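Local coordinates for adenosine kinase, putative (Trypanosoma brucei, PDB 3OTX), which probably phosphorylates adenosine to AMP at the expense of ATP, as a magnesium-dependent purine-salvage kinase of the PfkB carbohydrate kinase family, at residues 8-13 with 162-168. The protein carries 1 engineered substitution. Sequence-based numbering, arbitrary orientation.
Sequences LRVYVQ and ESRIFYF
With CG anti to the backbone N in Gln13 (chi1 -179°) and beside it in Phe168 (chi1 -82°), the two side chains run alongside each other, and Gln13 CB sits over one face of the Phe168 ring, 3.6 Å from its centroid, a CH-pi contact. Further out the Gln13 amide follows the same ring, its NE2 3.5 Å from Phe168 CZ. Tyr11, on that face of the sheet too, brings its CE2 to 3.7 Å from Phe168 CE1 and lies obliquely to the Phe166 ring, the planes 40° apart. Helix 177-189 packs on Phe166 and Phe168 on this face. Underneath, strands 10-13 and 165-168 pair in parallel: Tyr11 N donates to Ile165 O, Tyr167 N to Tyr11 O at 2.8 Å, and Gln13 N to Tyr167 O. They are neighbouring central strands of the large sheet of the ribokinase-like alpha/beta fold, and 10-13 is flanked on its other edge by strand 86-89. On the opposite face, Val10 CG2 meets Ile165 CB and Val12 CG1 approaches the edge of the Tyr167 ring; there helix 300-311, which carries the predicted proton acceptor Asp301, packs on Ile165 and Tyr167. Arg9 O is gripped by two backbone amides, Arg164 N at 2.8 Å and Ile165 N at 3.2 Å. The bent Arg9 chain carries NH2 to 2.5 Å from Glu162 OE2, a salt bridge with guanidinium and carboxylate nearly perpendicular. Beside it, a water donates to both Val10 O and Ser163 OG, and that hydroxyl is also hydrogen-bonded to Ala159 O.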
ATOM      1  N   LEU A   8     -19.143  -2.259  -0.330  1.00 18.98           N
ATOM      2  CA  LEU A   8     -19.010  -0.819  -0.476  1.00 18.51           C
ATOM      3  C   LEU A   8     -17.915  -0.521  -1.481  1.00 16.76           C
ATOM      4  O   LEU A   8     -16.895  -1.227  -1.556  1.00 19.19           O
ATOM      5  CB  LEU A   8     -18.620  -0.168   0.837  1.00 18.79           C
ATOM      6  CG  LEU A   8     -19.645  -0.285   1.972  1.00 24.92           C
ATOM      7  CD1 LEU A   8     -19.032   0.280   3.235  1.00 29.67           C
ATOM      8  CD2 LEU A   8     -20.975   0.423   1.626  1.00 26.61           C
ATOM      9  N   ARG A   9     -18.123   0.532  -2.251  1.00 17.42           N
ATOM     10  CA  ARG A   9     -17.106   0.984  -3.218  1.00 15.21           C
ATOM     11  C   ARG A   9     -15.868   1.563  -2.528  1.00 17.16           C
ATOM     12  O   ARG A   9     -15.952   2.317  -1.543  1.00 16.17           O
ATOM     13  CB  ARG A   9     -17.729   2.004  -4.184  1.00 17.34           C
ATOM     14  CG  ARG A   9     -18.785   1.403  -5.124  1.00 25.01           C
ATOM     15  CD  ARG A   9     -18.135   0.927  -6.418  1.00 40.86           C
ATOM     16  NE  ARG A   9     -17.481   2.014  -7.152  1.00 56.06           N
ATOM     17  CZ  ARG A   9     -17.005   1.920  -8.394  1.00 67.99           C
ATOM     18  NH1 ARG A   9     -17.104   0.791  -9.082  1.00 73.11           N
ATOM     19  NH2 ARG A   9     -16.427   2.966  -8.958  1.00 73.03           N
ATOM     20  N   VAL A  10     -14.710   1.171  -3.066  1.00 13.32           N
ATOM     21  CA  VAL A  10     -13.420   1.502  -2.517  1.00 11.37           C
ATOM     22  C   VAL A  10     -12.670   2.377  -3.508  1.00 14.53           C
ATOM     23  O   VAL A  10     -12.657   2.098  -4.723  1.00 14.73           O
ATOM     24  CB  VAL A  10     -12.615   0.207  -2.207  1.00 12.24           C
ATOM     25  CG1 VAL A  10     -11.197   0.557  -1.805  1.00 15.31           C
ATOM     26  CG2 VAL A  10     -13.281  -0.591  -1.056  1.00 14.16           C
ATOM     27  N   TYR A  11     -12.075   3.443  -2.990  1.00 12.52           N
ATOM     28  CA  TYR A  11     -11.234   4.343  -3.755  1.00 10.31           C
ATOM     29  C   TYR A  11      -9.819   4.167  -3.273  1.00 12.51           C
ATOM     30  O   TYR A  11      -9.561   4.340  -2.070  1.00 12.19           O
ATOM     31  CB  TYR A  11     -11.683   5.787  -3.477  1.00 11.68           C
ATOM     32  CG  TYR A  11     -10.878   6.868  -4.174  1.00  9.61           C
ATOM     33  CD1 TYR A  11     -11.381   7.447  -5.359  1.00 13.20           C
ATOM     34  CD2 TYR A  11      -9.659   7.333  -3.646  1.00 10.99           C
ATOM     35  CE1 TYR A  11     -10.666   8.431  -6.029  1.00 13.15           C
ATOM     36  CE2 TYR A  11      -8.922   8.340  -4.320  1.00 12.00           C
ATOM     37  CZ  TYR A  11      -9.438   8.869  -5.506  1.00 12.59           C
ATOM     38  OH  TYR A  11      -8.727   9.866  -6.141  1.00 13.58           O
ATOM     39  N   VAL A  12      -8.901   3.838  -4.184  1.00 11.02           N
ATOM     40  CA  VAL A  12      -7.496   3.673  -3.818  1.00  9.99           C
ATOM     41  C   VAL A  12      -6.654   4.644  -4.626  1.00 10.83           C
ATOM     42  O   VAL A  12      -6.874   4.791  -5.832  1.00 13.01           O
ATOM     43  CB  VAL A  12      -7.013   2.243  -4.184  1.00 10.89           C
ATOM     44  CG1 VAL A  12      -5.473   2.073  -3.981  1.00 11.73           C
ATOM     45  CG2 VAL A  12      -7.797   1.186  -3.404  1.00 12.57           C
ATOM     46  N   GLN A  13      -5.674   5.279  -3.983  1.00 10.93           N
ATOM     47  CA  GLN A  13      -4.760   6.183  -4.698  1.00  9.30           C
ATOM     48  C   GLN A  13      -3.337   5.871  -4.284  1.00 10.52           C
ATOM     49  O   GLN A  13      -3.024   5.701  -3.082  1.00 11.73           O
ATOM     50  CB  GLN A  13      -5.134   7.655  -4.421  1.00 10.87           C
ATOM     51  CG  GLN A  13      -4.236   8.683  -5.153  1.00 11.02           C
ATOM     52  CD  GLN A  13      -4.880  10.049  -5.321  1.00 14.62           C
ATOM     53  OE1 GLN A  13      -4.179  11.090  -5.362  1.00 18.01           O
ATOM     54  NE2 GLN A  13      -6.185  10.072  -5.453  1.00 10.94           N
ATOM     55  N   GLU A 162     -18.896   8.263  -5.288  1.00 18.94           N
ATOM     56  CA  GLU A 162     -19.564   6.955  -5.195  1.00 21.20           C
ATOM     57  C   GLU A 162     -18.902   5.982  -4.191  1.00 17.36           C
ATOM     58  O   GLU A 162     -19.477   4.939  -3.844  1.00 20.59           O
ATOM     59  CB  GLU A 162     -19.704   6.325  -6.589  1.00 25.64           C
ATOM     60  CG  GLU A 162     -18.392   5.865  -7.159  1.00 37.40           C
ATOM     61  CD  GLU A 162     -18.423   5.587  -8.655  1.00 47.17           C
ATOM     62  OE1 GLU A 162     -19.484   5.731  -9.306  1.00 45.15           O
ATOM     63  OE2 GLU A 162     -17.350   5.234  -9.180  1.00 41.26           O
ATOM     64  N   SER A 163     -17.697   6.326  -3.727  1.00 14.82           N
ATOM     65  CA  SER A 163     -16.923   5.457  -2.816  1.00 12.49           C
ATOM     66  C   SER A 163     -17.256   5.740  -1.364  1.00 13.97           C
ATOM     67  O   SER A 163     -17.680   6.867  -1.005  1.00 17.24           O
ATOM     68  CB  SER A 163     -15.407   5.652  -3.048  1.00 14.84           C
ATOM     69  OG  SER A 163     -15.080   5.305  -4.386  1.00 17.37           O
ATOM     70  N   ARG A 164     -17.066   4.730  -0.517  1.00 14.73           N
ATOM     71  CA  ARG A 164     -17.298   4.909   0.930  1.00 14.74           C
ATOM     72  C   ARG A 164     -16.076   4.552   1.766  1.00 14.55           C
ATOM     73  O   ARG A 164     -16.027   4.870   2.947  1.00 18.74           O
ATOM     74  CB  ARG A 164     -18.530   4.135   1.418  1.00 17.68           C
ATOM     75  CG  ARG A 164     -19.816   4.608   0.800  1.00 20.17           C
ATOM     76  CD  ARG A 164     -20.126   6.050   1.230  1.00 18.30           C
ATOM     77  NE  ARG A 164     -21.394   6.518   0.681  1.00 21.14           N
ATOM     78  CZ  ARG A 164     -21.522   7.167  -0.483  1.00 22.73           C
ATOM     79  NH1 ARG A 164     -20.444   7.446  -1.240  1.00 21.44           N
ATOM     80  NH2 ARG A 164     -22.743   7.536  -0.873  1.00 27.74           N
ATOM     81  N   ILE A 165     -15.102   3.899   1.141  1.00 14.33           N
ATOM     82  CA  ILE A 165     -13.830   3.579   1.800  1.00 12.62           C
ATOM     83  C   ILE A 165     -12.708   4.155   0.917  1.00 12.39           C
ATOM     84  O   ILE A 165     -12.697   3.913  -0.285  1.00 13.98           O
ATOM     85  CB  ILE A 165     -13.646   2.044   1.962  1.00 12.30           C
ATOM     86  CG1 ILE A 165     -14.693   1.441   2.889  1.00 16.27           C
ATOM     87  CG2 ILE A 165     -12.226   1.730   2.467  1.00 13.38           C
ATOM     88  CD1 ILE A 165     -14.894  -0.075   2.714  1.00 18.98           C
ATOM     89  N   PHE A 166     -11.826   4.943   1.523  1.00 12.03           N
ATOM     90  CA  PHE A 166     -10.747   5.633   0.828  1.00 10.86           C
ATOM     91  C   PHE A 166      -9.457   5.129   1.425  1.00 12.42           C
ATOM     92  O   PHE A 166      -9.255   5.218   2.640  1.00 14.06           O
ATOM     93  CB  PHE A 166     -10.906   7.148   1.027  1.00 12.23           C
ATOM     94  CG  PHE A 166     -12.188   7.693   0.433  1.00 11.24           C
ATOM     95  CD1 PHE A 166     -13.403   7.565   1.119  1.00 12.53           C
ATOM     96  CD2 PHE A 166     -12.174   8.308  -0.827  1.00 12.74           C
ATOM     97  CE1 PHE A 166     -14.574   8.064   0.574  1.00 16.54           C
ATOM     98  CE2 PHE A 166     -13.372   8.794  -1.382  1.00 14.62           C
ATOM     99  CZ  PHE A 166     -14.552   8.674  -0.677  1.00 14.64           C
ATOM    100  N   TYR A 167      -8.595   4.589   0.558  1.00 10.83           N
ATOM    101  CA  TYR A 167      -7.320   4.074   1.003  1.00 11.62           C
ATOM    102  C   TYR A 167      -6.210   4.742   0.214  1.00 11.95           C
ATOM    103  O   TYR A 167      -6.178   4.659  -1.038  1.00 11.64           O
ATOM    104  CB  TYR A 167      -7.248   2.552   0.815  1.00 12.41           C
ATOM    105  CG  TYR A 167      -5.847   2.026   1.008  1.00 14.09           C
ATOM    106  CD1 TYR A 167      -5.275   1.977   2.276  1.00 19.71           C
ATOM    107  CD2 TYR A 167      -5.094   1.631  -0.081  1.00 15.11           C
ATOM    108  CE1 TYR A 167      -3.974   1.513   2.449  1.00 24.71           C
ATOM    109  CE2 TYR A 167      -3.798   1.162   0.086  1.00 16.67           C
ATOM    110  CZ  TYR A 167      -3.261   1.121   1.345  1.00 23.58           C
ATOM    111  OH  TYR A 167      -1.975   0.656   1.497  1.00 26.81           O
ATOM    112  N   PHE A 168      -5.294   5.369   0.944  1.00 13.26           N
ATOM    113  CA  PHE A 168      -4.086   5.921   0.355  1.00 11.37           C
ATOM    114  C   PHE A 168      -2.883   5.253   0.947  1.00 12.61           C
ATOM    115  O   PHE A 168      -2.844   5.022   2.148  1.00 12.87           O
ATOM    116  CB  PHE A 168      -3.976   7.415   0.653  1.00 12.73           C
ATOM    117  CG  PHE A 168      -4.772   8.275  -0.272  1.00 12.57           C
ATOM    118  CD1 PHE A 168      -6.171   8.131  -0.393  1.00 13.65           C
ATOM    119  CD2 PHE A 168      -4.143   9.282  -0.981  1.00 12.34           C
ATOM    120  CE1 PHE A 168      -6.911   8.950  -1.269  1.00 13.19           C
ATOM    121  CE2 PHE A 168      -4.876  10.124  -1.832  1.00 12.82           C
ATOM    122  CZ  PHE A 168      -6.272   9.943  -1.970  1.00 13.48           C
TER
HETATM  123  O   HOH W   1     -14.826   3.062  -6.309  1.00 15.79           O